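Local coordinates for uncharacterized protein (Bombyx mori, PDB 5AZ0) that probably reduces carbonyl compounds such as aldehydes and ketones to alcohols with a nicotinamide cofactor, as an aldo-keto reductase of the silkworm, at residues 46-55 with 75-84. Sequence-based numbering, arbitrary orientation.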
loop_
_atom_site.group_PDB
_atom_site.type_symbol
_atom_site.label_atom_id
_atom_site.label_comp_id
_atom_site.label_asym_id
_atom_site.label_seq_id
_atom_site.Cartn_x
_atom_site.Cartn_y
_atom_site.Cartn_z
ATOM N N PHE A 46 17.743 4.361 6.178
ATOM C CA PHE A 46 16.301 4.403 6.659
ATOM C C PHE A 46 16.139 5.594 7.572
ATOM O O PHE A 46 16.927 5.747 8.509
ATOM C CB PHE A 46 15.792 3.156 7.441
ATOM C CG PHE A 46 14.484 3.402 8.255
ATOM C CD1 PHE A 46 13.237 3.468 7.627
ATOM C CD2 PHE A 46 14.508 3.561 9.665
ATOM C CE1 PHE A 46 12.073 3.704 8.369
ATOM C CE2 PHE A 46 13.323 3.795 10.408
ATOM C CZ PHE A 46 12.105 3.860 9.753
ATOM N N ASP A 47 15.122 6.416 7.344
ATOM C CA ASP A 47 14.993 7.607 8.163
ATOM C C ASP A 47 14.029 7.433 9.309
ATOM O O ASP A 47 12.825 7.525 9.089
ATOM C CB ASP A 47 14.554 8.830 7.359
ATOM C CG ASP A 47 14.406 10.055 8.273
ATOM O OD1 ASP A 47 15.394 10.345 8.999
ATOM O OD2 ASP A 47 13.295 10.645 8.358
ATOM N N GLY A 48 14.543 7.246 10.530
ATOM C CA GLY A 48 13.696 7.173 11.749
ATOM C C GLY A 48 13.227 8.472 12.416
ATOM O O GLY A 48 12.454 8.458 13.399
ATOM N N THR A 49 13.681 9.607 11.897
ATOM C CA THR A 49 13.564 10.877 12.627
ATOM C C THR A 49 12.112 11.298 12.891
ATOM O O THR A 49 11.797 11.865 13.953
ATOM C CB THR A 49 14.287 11.987 11.853
ATOM O OG1 THR A 49 15.648 11.592 11.695
ATOM C CG2 THR A 49 14.209 13.323 12.596
ATOM N N ASP A 50 11.247 10.994 11.912
ATOM C CA ASP A 50 9.811 11.337 11.938
ATOM C C ASP A 50 8.883 10.341 12.679
ATOM O O ASP A 50 7.653 10.553 12.738
ATOM C CB ASP A 50 9.325 11.539 10.495
ATOM C CG ASP A 50 9.972 12.757 9.817
ATOM O OD1 ASP A 50 10.071 13.816 10.453
ATOM O OD2 ASP A 50 10.378 12.647 8.650
ATOM N N ILE A 51 9.443 9.315 13.304
ATOM C CA ILE A 51 8.591 8.331 13.977
ATOM C C ILE A 51 7.601 8.964 14.912
ATOM O O ILE A 51 6.365 8.777 14.760
ATOM C CB ILE A 51 9.415 7.191 14.574
ATOM C CG1 ILE A 51 9.947 6.313 13.450
ATOM C CG2 ILE A 51 8.564 6.375 15.554
ATOM C CD1 ILE A 51 10.961 5.250 13.886
ATOM N N PRO A 52 8.091 9.809 15.837
ATOM C CA PRO A 52 7.120 10.364 16.794
ATOM C C PRO A 52 5.970 11.071 16.149
ATOM O O PRO A 52 4.845 11.072 16.674
ATOM C CB PRO A 52 7.971 11.374 17.627
ATOM C CG PRO A 52 9.404 10.999 17.410
ATOM C CD PRO A 52 9.504 10.130 16.166
ATOM N N LYS A 53 6.254 11.762 15.039
ATOM C CA LYS A 53 5.209 12.541 14.333
ATOM C C LYS A 53 4.221 11.587 13.611
ATOM O O LYS A 53 2.994 11.813 13.648
ATOM C CB LYS A 53 5.826 13.535 13.348
ATOM C CG LYS A 53 7.067 14.255 13.893
ATOM C CD LYS A 53 7.469 15.448 13.044
ATOM C CE LYS A 53 6.617 16.668 13.342
ATOM N NZ LYS A 53 6.813 17.676 12.267
ATOM N N LEU A 54 4.761 10.497 13.060
ATOM C CA LEU A 54 3.932 9.434 12.430
ATOM C C LEU A 54 2.946 8.868 13.420
ATOM O O LEU A 54 1.753 8.708 13.111
ATOM C CB LEU A 54 4.823 8.303 11.881
ATOM C CG LEU A 54 4.137 7.104 11.199
ATOM C CD1 LEU A 54 3.587 7.577 9.873
ATOM C CD2 LEU A 54 5.125 5.970 10.965
ATOM N N LEU A 55 3.421 8.671 14.663
ATOM C CA LEU A 55 2.595 8.045 15.709
ATOM C C LEU A 55 1.553 8.960 16.253
ATOM O O LEU A 55 0.412 8.584 16.453
ATOM C CB LEU A 55 3.481 7.585 16.852
ATOM C CG LEU A 55 4.519 6.566 16.457
ATOM C CD1 LEU A 55 5.352 6.209 17.707
ATOM C CD2 LEU A 55 3.872 5.368 15.791
ATOM N N TYR A 75 8.957 -1.860 7.292
ATOM C CA TYR A 75 8.863 -0.465 7.681
ATOM C C TYR A 75 9.389 -0.130 9.083
ATOM O O TYR A 75 9.403 1.036 9.462
ATOM C CB TYR A 75 7.449 0.021 7.535
ATOM C CG TYR A 75 6.810 -0.140 6.140
ATOM C CD1 TYR A 75 7.558 -0.378 4.981
ATOM C CD2 TYR A 75 5.446 -0.023 6.021
ATOM C CE1 TYR A 75 6.937 -0.511 3.740
ATOM C CE2 TYR A 75 4.814 -0.144 4.796
ATOM C CZ TYR A 75 5.539 -0.380 3.652
ATOM O OH TYR A 75 4.816 -0.516 2.476
ATOM N N ARG A 76 9.786 -1.152 9.832
ATOM C CA ARG A 76 10.563 -1.049 11.064
ATOM C C ARG A 76 9.722 -0.668 12.265
ATOM O O ARG A 76 10.129 -0.934 13.340
ATOM C CB ARG A 76 11.793 -0.077 10.987
ATOM C CG ARG A 76 13.021 -0.619 10.239
ATOM C CD ARG A 76 13.151 -0.021 8.878
ATOM N NE ARG A 76 14.468 -0.240 8.302
ATOM C CZ ARG A 76 14.722 -0.727 7.079
ATOM N NH1 ARG A 76 13.739 -1.099 6.198
ATOM N NH2 ARG A 76 15.996 -0.836 6.700
ATOM N N VAL A 77 8.546 -0.118 12.064
ATOM C CA VAL A 77 7.796 0.523 13.099
ATOM C C VAL A 77 6.603 -0.308 13.614
ATOM O O VAL A 77 5.743 0.243 14.287
ATOM C CB VAL A 77 7.310 1.928 12.617
ATOM C CG1 VAL A 77 8.526 2.823 12.422
ATOM C CG2 VAL A 77 6.462 1.870 11.313
ATOM N N GLU A 78 6.516 -1.610 13.322
ATOM C CA GLU A 78 5.333 -2.381 13.804
ATOM C C GLU A 78 5.159 -2.304 15.331
ATOM O O GLU A 78 4.027 -2.125 15.815
ATOM C CB GLU A 78 5.412 -3.844 13.364
ATOM C CG GLU A 78 5.246 -4.045 11.833
ATOM C CD GLU A 78 5.638 -5.433 11.377
ATOM O OE1 GLU A 78 6.735 -5.847 11.758
ATOM O OE2 GLU A 78 4.857 -6.129 10.650
ATOM N N PRO A 79 6.264 -2.412 16.115
ATOM C CA PRO A 79 6.081 -2.338 17.617
ATOM C C PRO A 79 5.431 -1.034 18.026
ATOM O O PRO A 79 4.431 -1.015 18.730
ATOM C CB PRO A 79 7.525 -2.525 18.146
ATOM C CG PRO A 79 8.215 -3.262 17.022
ATOM C CD PRO A 79 7.684 -2.611 15.784
ATOM N N GLU A 80 5.878 0.066 17.444
ATOM C CA GLU A 80 5.302 1.365 17.805
ATOM C C GLU A 80 3.861 1.524 17.326
ATOM O O GLU A 80 3.024 2.149 18.006
ATOM C CB GLU A 80 6.145 2.505 17.244
ATOM C CG GLU A 80 7.569 2.620 17.799
ATOM C CD GLU A 80 8.647 1.825 17.018
ATOM O OE1 GLU A 80 8.423 0.711 16.457
ATOM O OE2 GLU A 80 9.776 2.315 16.981
ATOM N N ILE A 81 3.539 0.994 16.128
ATOM C CA ILE A 81 2.155 1.092 15.644
ATOM C C ILE A 81 1.289 0.263 16.604
ATOM O O ILE A 81 0.163 0.602 16.906
ATOM C CB ILE A 81 1.983 0.525 14.172
ATOM C CG1 ILE A 81 2.834 1.287 13.156
ATOM C CG2 ILE A 81 0.513 0.441 13.790
ATOM C CD1 ILE A 81 2.526 2.769 13.061
ATOM N N GLY A 82 1.759 -0.893 17.009
ATOM C CA GLY A 82 0.918 -1.703 17.911
ATOM C C GLY A 82 0.619 -1.085 19.267
ATOM O O GLY A 82 -0.454 -1.315 19.831
ATOM N N GLN A 83 1.599 -0.358 19.800
ATOM C CA GLN A 83 1.415 0.447 21.043
ATOM C C GLN A 83 0.318 1.502 20.824
ATOM O O GLN A 83 -0.620 1.598 21.598
ATOM C CB GLN A 83 2.733 1.099 21.399
ATOM C CG GLN A 83 2.969 1.521 22.842
ATOM C CD GLN A 83 4.477 1.670 23.066
ATOM O OE1 GLN A 83 5.230 0.678 23.021
ATOM N NE2 GLN A 83 4.941 2.913 23.221
ATOM N N VAL A 84 0.372 2.230 19.701
ATOM C CA VAL A 84 -0.646 3.244 19.412
ATOM C C VAL A 84 -2.003 2.600 19.327
ATOM O O VAL A 84 -2.951 3.110 19.934
ATOM C CB VAL A 84 -0.347 4.083 18.145
ATOM C CG1 VAL A 84 -1.478 5.024 17.787
ATOM C CG2 VAL A 84 0.954 4.879 18.295
#
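One face of the F46 ring is taken by the side chain of R76: CD of R76 stands 3.7 Å from the ring centroid, only 10° off the normal, a CH-pi contact. NE of R76 lies over the same face, 3.6 Å from CG of F46, and the guanidinium, its plane nearly parallel to the ring, runs on past it, so that CB of F46 lies over one guanidinium face. Oblique to the ring, the carbonyl O of Y75 comes within 3.9 Å of CZ of F46. CG of F46 is anti to the backbone N (chi1 163°), which swings the ring across the arginine. NH1 and NH2 of R76 are hydrogen-bonded to the carbonyl oxygens of F74 and A340, and W344 makes a cation-pi contact with the guanidinium. Farther along, the contact becomes aliphatic. I51 lays CD1 3.7 Å from CG1 of V77, the N-cap residue of helix 78-90, while L55 reaches across with CD1 to CB of E80 (3.8 Å) and with CD2 to CG2 of V84 (3.9 Å) and CD1 of I81. The contact joins the first two helices around the parallel strands of this TIM barrel, whose segments 51-55 and 78-84 run 34° apart. No hydrogen bond links the segments: the CH-pi contact and aliphatic van der Waals packing join them, and the carbonyl partners of R76 probably keep its charged end fixed against F46.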